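Local coordinates for protein HcgC (Methanococcus maripaludis S2, PDB 5O4J) that probably methylates a pyridinol carbon with S-adenosylmethionine as donor, a step in building the iron-guanylylpyridinol cofactor of [Fe]-hydrogenase, at residues 104-115 against 126-136. Residues are numbered along the deposited sequence; the frame is centred on the assembly and turned at random.
Sequences INPDLVIDLTGI and FNPKVLIVEDP. With SAH (S-adenosyl-L-homocysteine), chain E; PJL ((3~{E})-3-[(~{E})-3-oxidanylprop-2-enoyl]iminopropanoic acid), chain H.
Asp111 OD2 and Glu134 O, one on each strand, are bridged by a water that donates to both and accepts from Gly114 N. The other carboxylate oxygen, Asp111 OD1, takes two bonds from Thr113: OG1 meets its syn lone pair at 2.6 Å, while N, closing an Asx turn, comes from above the carboxylate plane. Asp111 OD2 also forms a salt bridge with Arg153 and lies 3.6 Å from Val133 CG1. With an alanine at Asp111, both Thr113 bonds would be lost, and the bridging water and Arg153 would probably be less firmly held. Leading into the turn, the parallel strands 108-111 and 130-134, neighbours in a Rossmann-like sheet, run 7° apart, with Asp111 N bonded to Ile132 O (2.8 Å) and Glu134 N to Asp111 O. On one face Val109 CG1, anti to its own N (chi1 176°), touches Leu131 CD1 at 3.8 Å, while CG2 rests on Pro128 CG. Before the strands, Pro106 CG meets Phe126 CD1 at 3.5 Å, the two side chains crossing at about a right angle. At the C-terminal ends Glu134, fully extended, brings OE1 to the amino N of S-adenosylhomocysteine (3.1 Å, weak), which also bonds weakly to Leu112 O; Glu134 OE2 forms a salt bridge with Lys29. Ile115 N donates to PJL O1 (2.8 Å), and O1 in turn donates to Thr113 O. The polar network round Asp111 thus probably fixes the loop that places backbone groups against both ligands.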
loop_
_atom_site.group_PDB
_atom_site.type_symbol
_atom_site.label_atom_id
_atom_site.label_comp_id
_atom_site.label_asym_id
_atom_site.label_seq_id
_atom_site.Cartn_x
_atom_site.Cartn_y
_atom_site.Cartn_z
ATOM N N ILE A 104 34.431 -13.822 -35.232
ATOM C CA ILE A 104 33.148 -13.662 -34.553
ATOM C C ILE A 104 32.117 -14.507 -35.287
ATOM O O ILE A 104 31.701 -14.176 -36.402
ATOM C CB ILE A 104 32.718 -12.190 -34.475
ATOM C CG1 ILE A 104 33.711 -11.394 -33.614
ATOM C CG2 ILE A 104 31.294 -12.068 -33.924
ATOM C CD1 ILE A 104 33.894 -11.929 -32.194
ATOM N N ASN A 105 31.701 -15.596 -34.654
ATOM C CA ASN A 105 30.678 -16.482 -35.193
ATOM C C ASN A 105 30.058 -17.245 -34.031
ATOM O O ASN A 105 30.240 -18.463 -33.914
ATOM C CB ASN A 105 31.267 -17.452 -36.219
ATOM C CG ASN A 105 30.203 -18.272 -36.915
ATOM O OD1 ASN A 105 29.045 -17.862 -36.996
ATOM N ND2 ASN A 105 30.584 -19.444 -37.408
ATOM N N PRO A 106 29.330 -16.563 -33.149
ATOM C CA PRO A 106 28.878 -17.209 -31.911
ATOM C C PRO A 106 27.811 -18.260 -32.169
ATOM O O PRO A 106 26.947 -18.098 -33.035
ATOM C CB PRO A 106 28.318 -16.041 -31.095
ATOM C CG PRO A 106 27.881 -15.052 -32.123
ATOM C CD PRO A 106 28.883 -15.163 -33.240
ATOM N N ASP A 107 27.880 -19.352 -31.408
ATOM C CA ASP A 107 26.792 -20.318 -31.392
ATOM C C ASP A 107 25.835 -20.092 -30.227
ATOM O O ASP A 107 24.796 -20.757 -30.161
ATOM C CB ASP A 107 27.339 -21.760 -31.396
ATOM C CG ASP A 107 28.451 -21.993 -30.387
ATOM O OD1 ASP A 107 28.881 -21.045 -29.704
ATOM O OD2 ASP A 107 28.926 -23.145 -30.319
ATOM N N LEU A 108 26.142 -19.150 -29.336
ATOM C CA LEU A 108 25.226 -18.713 -28.288
ATOM C C LEU A 108 25.230 -17.192 -28.257
ATOM O O LEU A 108 26.288 -16.577 -28.110
ATOM C CB LEU A 108 25.624 -19.276 -26.923
ATOM C CG LEU A 108 24.886 -18.725 -25.696
ATOM C CD1 LEU A 108 23.388 -19.002 -25.759
ATOM C CD2 LEU A 108 25.491 -19.283 -24.414
ATOM N N VAL A 109 24.057 -16.589 -28.395
ATOM C CA VAL A 109 23.902 -15.140 -28.314
ATOM C C VAL A 109 22.889 -14.846 -27.218
ATOM O O VAL A 109 21.818 -15.458 -27.175
ATOM C CB VAL A 109 23.459 -14.532 -29.660
ATOM C CG1 VAL A 109 23.202 -13.032 -29.535
ATOM C CG2 VAL A 109 24.507 -14.795 -30.742
ATOM N N ILE A 110 23.233 -13.927 -26.324
ATOM C CA ILE A 110 22.335 -13.500 -25.262
ATOM C C ILE A 110 22.278 -11.983 -25.318
ATOM O O ILE A 110 23.313 -11.319 -25.183
ATOM C CB ILE A 110 22.793 -13.973 -23.871
ATOM C CG1 ILE A 110 22.928 -15.504 -23.868
ATOM C CG2 ILE A 110 21.812 -13.505 -22.804
ATOM C CD1 ILE A 110 23.388 -16.092 -22.549
ATOM N N ASP A 111 21.078 -11.440 -25.505
ATOM C CA ASP A 111 20.862 -9.996 -25.488
ATOM C C ASP A 111 20.244 -9.615 -24.153
ATOM O O ASP A 111 19.087 -9.942 -23.881
ATOM C CB ASP A 111 19.952 -9.538 -26.620
ATOM C CG ASP A 111 19.465 -8.115 -26.410
ATOM O OD1 ASP A 111 20.254 -7.285 -25.904
ATOM O OD2 ASP A 111 18.286 -7.832 -26.707
ATOM N N LEU A 112 21.011 -8.902 -23.333
ATOM C CA LEU A 112 20.562 -8.425 -22.036
ATOM C C LEU A 112 20.323 -6.921 -22.022
ATOM O O LEU A 112 20.167 -6.338 -20.938
ATOM C CB LEU A 112 21.600 -8.786 -20.967
ATOM C CG LEU A 112 21.952 -10.271 -20.869
ATOM C CD1 LEU A 112 23.093 -10.497 -19.891
ATOM C CD2 LEU A 112 20.737 -11.070 -20.446
ATOM N N THR A 113 20.281 -6.272 -23.191
ATOM C CA THR A 113 20.296 -4.812 -23.209
ATOM C C THR A 113 18.933 -4.213 -22.891
ATOM O O THR A 113 18.863 -3.081 -22.406
ATOM C CB THR A 113 20.800 -4.280 -24.555
ATOM O OG1 THR A 113 19.945 -4.706 -25.624
ATOM C CG2 THR A 113 22.217 -4.752 -24.814
ATOM N N GLY A 114 17.852 -4.932 -23.167
ATOM C CA GLY A 114 16.535 -4.440 -22.801
ATOM C C GLY A 114 16.180 -3.154 -23.520
ATOM O O GLY A 114 16.472 -2.972 -24.704
ATOM N N ILE A 115 15.526 -2.244 -22.793
ATOM C CA ILE A 115 14.910 -1.075 -23.420
ATOM C C ILE A 115 15.955 -0.223 -24.128
ATOM O O ILE A 115 16.995 0.128 -23.552
ATOM C CB ILE A 115 14.151 -0.258 -22.364
ATOM C CG1 ILE A 115 12.985 -1.066 -21.804
ATOM C CG2 ILE A 115 13.655 1.044 -22.941
ATOM C CD1 ILE A 115 12.474 -0.541 -20.489
ATOM N N PHE A 126 23.865 -12.683 -36.789
ATOM C CA PHE A 126 24.367 -13.914 -36.200
ATOM C C PHE A 126 23.498 -15.093 -36.618
ATOM O O PHE A 126 22.355 -14.936 -37.060
ATOM C CB PHE A 126 24.414 -13.793 -34.672
ATOM C CG PHE A 126 25.191 -12.603 -34.202
ATOM C CD1 PHE A 126 26.576 -12.596 -34.272
ATOM C CD2 PHE A 126 24.542 -11.478 -33.720
ATOM C CE1 PHE A 126 27.300 -11.497 -33.854
ATOM C CE2 PHE A 126 25.260 -10.373 -33.305
ATOM C CZ PHE A 126 26.642 -10.383 -33.372
ATOM N N ASN A 127 24.059 -16.289 -36.459
ATOM C CA ASN A 127 23.365 -17.539 -36.765
ATOM C C ASN A 127 23.744 -18.547 -35.692
ATOM O O ASN A 127 24.441 -19.536 -35.952
ATOM C CB ASN A 127 23.735 -18.045 -38.163
ATOM C CG ASN A 127 22.976 -19.304 -38.552
ATOM O OD1 ASN A 127 21.844 -19.524 -38.120
ATOM N ND2 ASN A 127 23.607 -20.147 -39.362
ATOM N N PRO A 128 23.302 -18.321 -34.462
ATOM C CA PRO A 128 23.700 -19.186 -33.354
ATOM C C PRO A 128 22.811 -20.420 -33.255
ATOM O O PRO A 128 21.752 -20.517 -33.875
ATOM C CB PRO A 128 23.512 -18.281 -32.129
ATOM C CG PRO A 128 22.351 -17.419 -32.502
ATOM C CD PRO A 128 22.427 -17.222 -34.010
ATOM N N LYS A 129 23.284 -21.378 -32.463
ATOM C CA LYS A 129 22.441 -22.496 -32.068
ATOM C C LYS A 129 21.322 -22.025 -31.153
ATOM O O LYS A 129 20.173 -22.454 -31.292
ATOM C CB LYS A 129 23.296 -23.548 -31.366
ATOM C CG LYS A 129 24.289 -24.230 -32.282
ATOM C CD LYS A 129 25.201 -25.154 -31.500
ATOM C CE LYS A 129 26.240 -25.795 -32.404
ATOM N NZ LYS A 129 27.338 -26.418 -31.617
ATOM N N VAL A 130 21.639 -21.117 -30.234
ATOM C CA VAL A 130 20.709 -20.657 -29.211
ATOM C C VAL A 130 20.762 -19.137 -29.146
ATOM O O VAL A 130 21.848 -18.546 -29.157
ATOM C CB VAL A 130 21.034 -21.273 -27.838
ATOM C CG1 VAL A 130 20.151 -20.689 -26.740
ATOM C CG2 VAL A 130 20.876 -22.787 -27.910
ATOM N N LEU A 131 19.589 -18.514 -29.111
ATOM C CA LEU A 131 19.435 -17.087 -28.880
ATOM C C LEU A 131 18.557 -16.897 -27.654
ATOM O O LEU A 131 17.469 -17.470 -27.581
ATOM C CB LEU A 131 18.799 -16.400 -30.091
ATOM C CG LEU A 131 18.368 -14.945 -29.881
ATOM C CD1 LEU A 131 19.584 -14.067 -29.680
ATOM C CD2 LEU A 131 17.533 -14.458 -31.055
ATOM N N ILE A 132 19.029 -16.100 -26.693
ATOM C CA ILE A 132 18.237 -15.689 -25.538
ATOM C C ILE A 132 18.174 -14.173 -25.533
ATOM O O ILE A 132 19.214 -13.516 -25.620
ATOM C CB ILE A 132 18.840 -16.190 -24.215
ATOM C CG1 ILE A 132 18.899 -17.716 -24.207
ATOM C CG2 ILE A 132 18.036 -15.664 -23.028
ATOM C CD1 ILE A 132 19.702 -18.285 -23.070
ATOM N N VAL A 133 16.966 -13.624 -25.424
ATOM C CA VAL A 133 16.744 -12.187 -25.305
ATOM C C VAL A 133 16.074 -11.931 -23.965
ATOM O O VAL A 133 15.069 -12.571 -23.638
ATOM C CB VAL A 133 15.878 -11.638 -26.455
ATOM C CG1 VAL A 133 15.576 -10.137 -26.270
ATOM C CG2 VAL A 133 16.549 -11.877 -27.791
ATOM N N GLU A 134 16.633 -11.015 -23.176
ATOM C CA GLU A 134 15.999 -10.665 -21.922
ATOM C C GLU A 134 14.836 -9.723 -22.192
ATOM O O GLU A 134 14.995 -8.706 -22.872
ATOM C CB GLU A 134 16.988 -10.023 -20.948
ATOM C CG GLU A 134 16.338 -9.742 -19.597
ATOM C CD GLU A 134 17.315 -9.315 -18.531
ATOM O OE1 GLU A 134 18.449 -8.928 -18.876
ATOM O OE2 GLU A 134 16.931 -9.375 -17.346
ATOM N N ASP A 135 13.655 -10.095 -21.696
ATOM C CA ASP A 135 12.467 -9.248 -21.783
ATOM C C ASP A 135 12.515 -8.230 -20.644
ATOM O O ASP A 135 12.423 -8.614 -19.468
ATOM C CB ASP A 135 11.213 -10.119 -21.709
ATOM C CG ASP A 135 9.920 -9.321 -21.744
ATOM O OD1 ASP A 135 9.953 -8.084 -21.908
ATOM O OD2 ASP A 135 8.850 -9.962 -21.606
ATOM N N PRO A 136 12.674 -6.933 -20.946
ATOM C CA PRO A 136 12.741 -5.930 -19.871
ATOM C C PRO A 136 11.393 -5.619 -19.245
ATOM O O PRO A 136 11.351 -5.010 -18.169
ATOM C CB PRO A 136 13.303 -4.694 -20.583
ATOM C CG PRO A 136 12.768 -4.810 -21.957
ATOM C CD PRO A 136 12.775 -6.299 -22.274
HETATM N N SAH E . 18.470 -5.914 -18.248
HETATM C CA SAH E . 19.736 -5.535 -17.552
HETATM C CB SAH E . 19.955 -4.028 -17.674
HETATM C CG SAH E . 20.483 -3.649 -19.055
HETATM S SD SAH E . 20.877 -1.921 -19.165
HETATM C C SAH E . 19.702 -5.897 -16.094
HETATM O O SAH E . 20.695 -5.611 -15.381
HETATM O OXT SAH E . 18.683 -6.450 -15.661
HETATM C "C5'" SAH E . 21.535 -1.812 -20.803
HETATM C "C4'" SAH E . 22.979 -2.291 -20.905
HETATM O "O4'" SAH E . 23.249 -2.623 -22.273
HETATM C "C3'" SAH E . 23.958 -1.190 -20.547
HETATM O "O3'" SAH E . 25.184 -1.733 -20.032
HETATM C "C2'" SAH E . 24.156 -0.513 -21.882
HETATM O "O2'" SAH E . 25.351 0.268 -21.981
HETATM C "C1'" SAH E . 24.188 -1.694 -22.823
HETATM N N9 SAH E . 23.737 -1.388 -24.190
HETATM C C8 SAH E . 22.713 -0.581 -24.545
HETATM N N7 SAH E . 22.581 -0.580 -25.896
HETATM C C5 SAH E . 23.517 -1.413 -26.392
HETATM C C6 SAH E . 23.923 -1.879 -27.731
HETATM N N6 SAH E . 23.275 -1.430 -28.831
HETATM N N1 SAH E . 24.950 -2.746 -27.809
HETATM C C2 SAH E . 25.594 -3.205 -26.725
HETATM N N3 SAH E . 25.286 -2.824 -25.474
HETATM C C4 SAH E . 24.274 -1.947 -25.264
HETATM O O14 PJL H . 18.042 -1.173 -15.245
HETATM C C12 PJL H . 16.810 -1.151 -14.941
HETATM O O13 PJL H . 16.308 -1.794 -13.999
HETATM C C10 PJL H . 15.803 -0.322 -15.710
HETATM C C4 PJL H . 16.092 -0.252 -17.186
HETATM N N5 PJL H . 16.901 0.590 -17.662
HETATM C C6 PJL H . 17.172 0.699 -18.977
HETATM O O8 PJL H . 17.514 1.767 -19.462
HETATM C C7 PJL H . 17.058 -0.462 -19.894
HETATM C C2 PJL H . 16.655 -1.653 -19.460
HETATM O O1 PJL H . 16.530 -2.702 -20.240
HETATM O O HOH W 1 26.725 -16.776 -35.336
HETATM O O HOH W 2 26.317 -21.098 -34.652
HETATM O O HOH W 3 16.823 -7.306 -24.416
#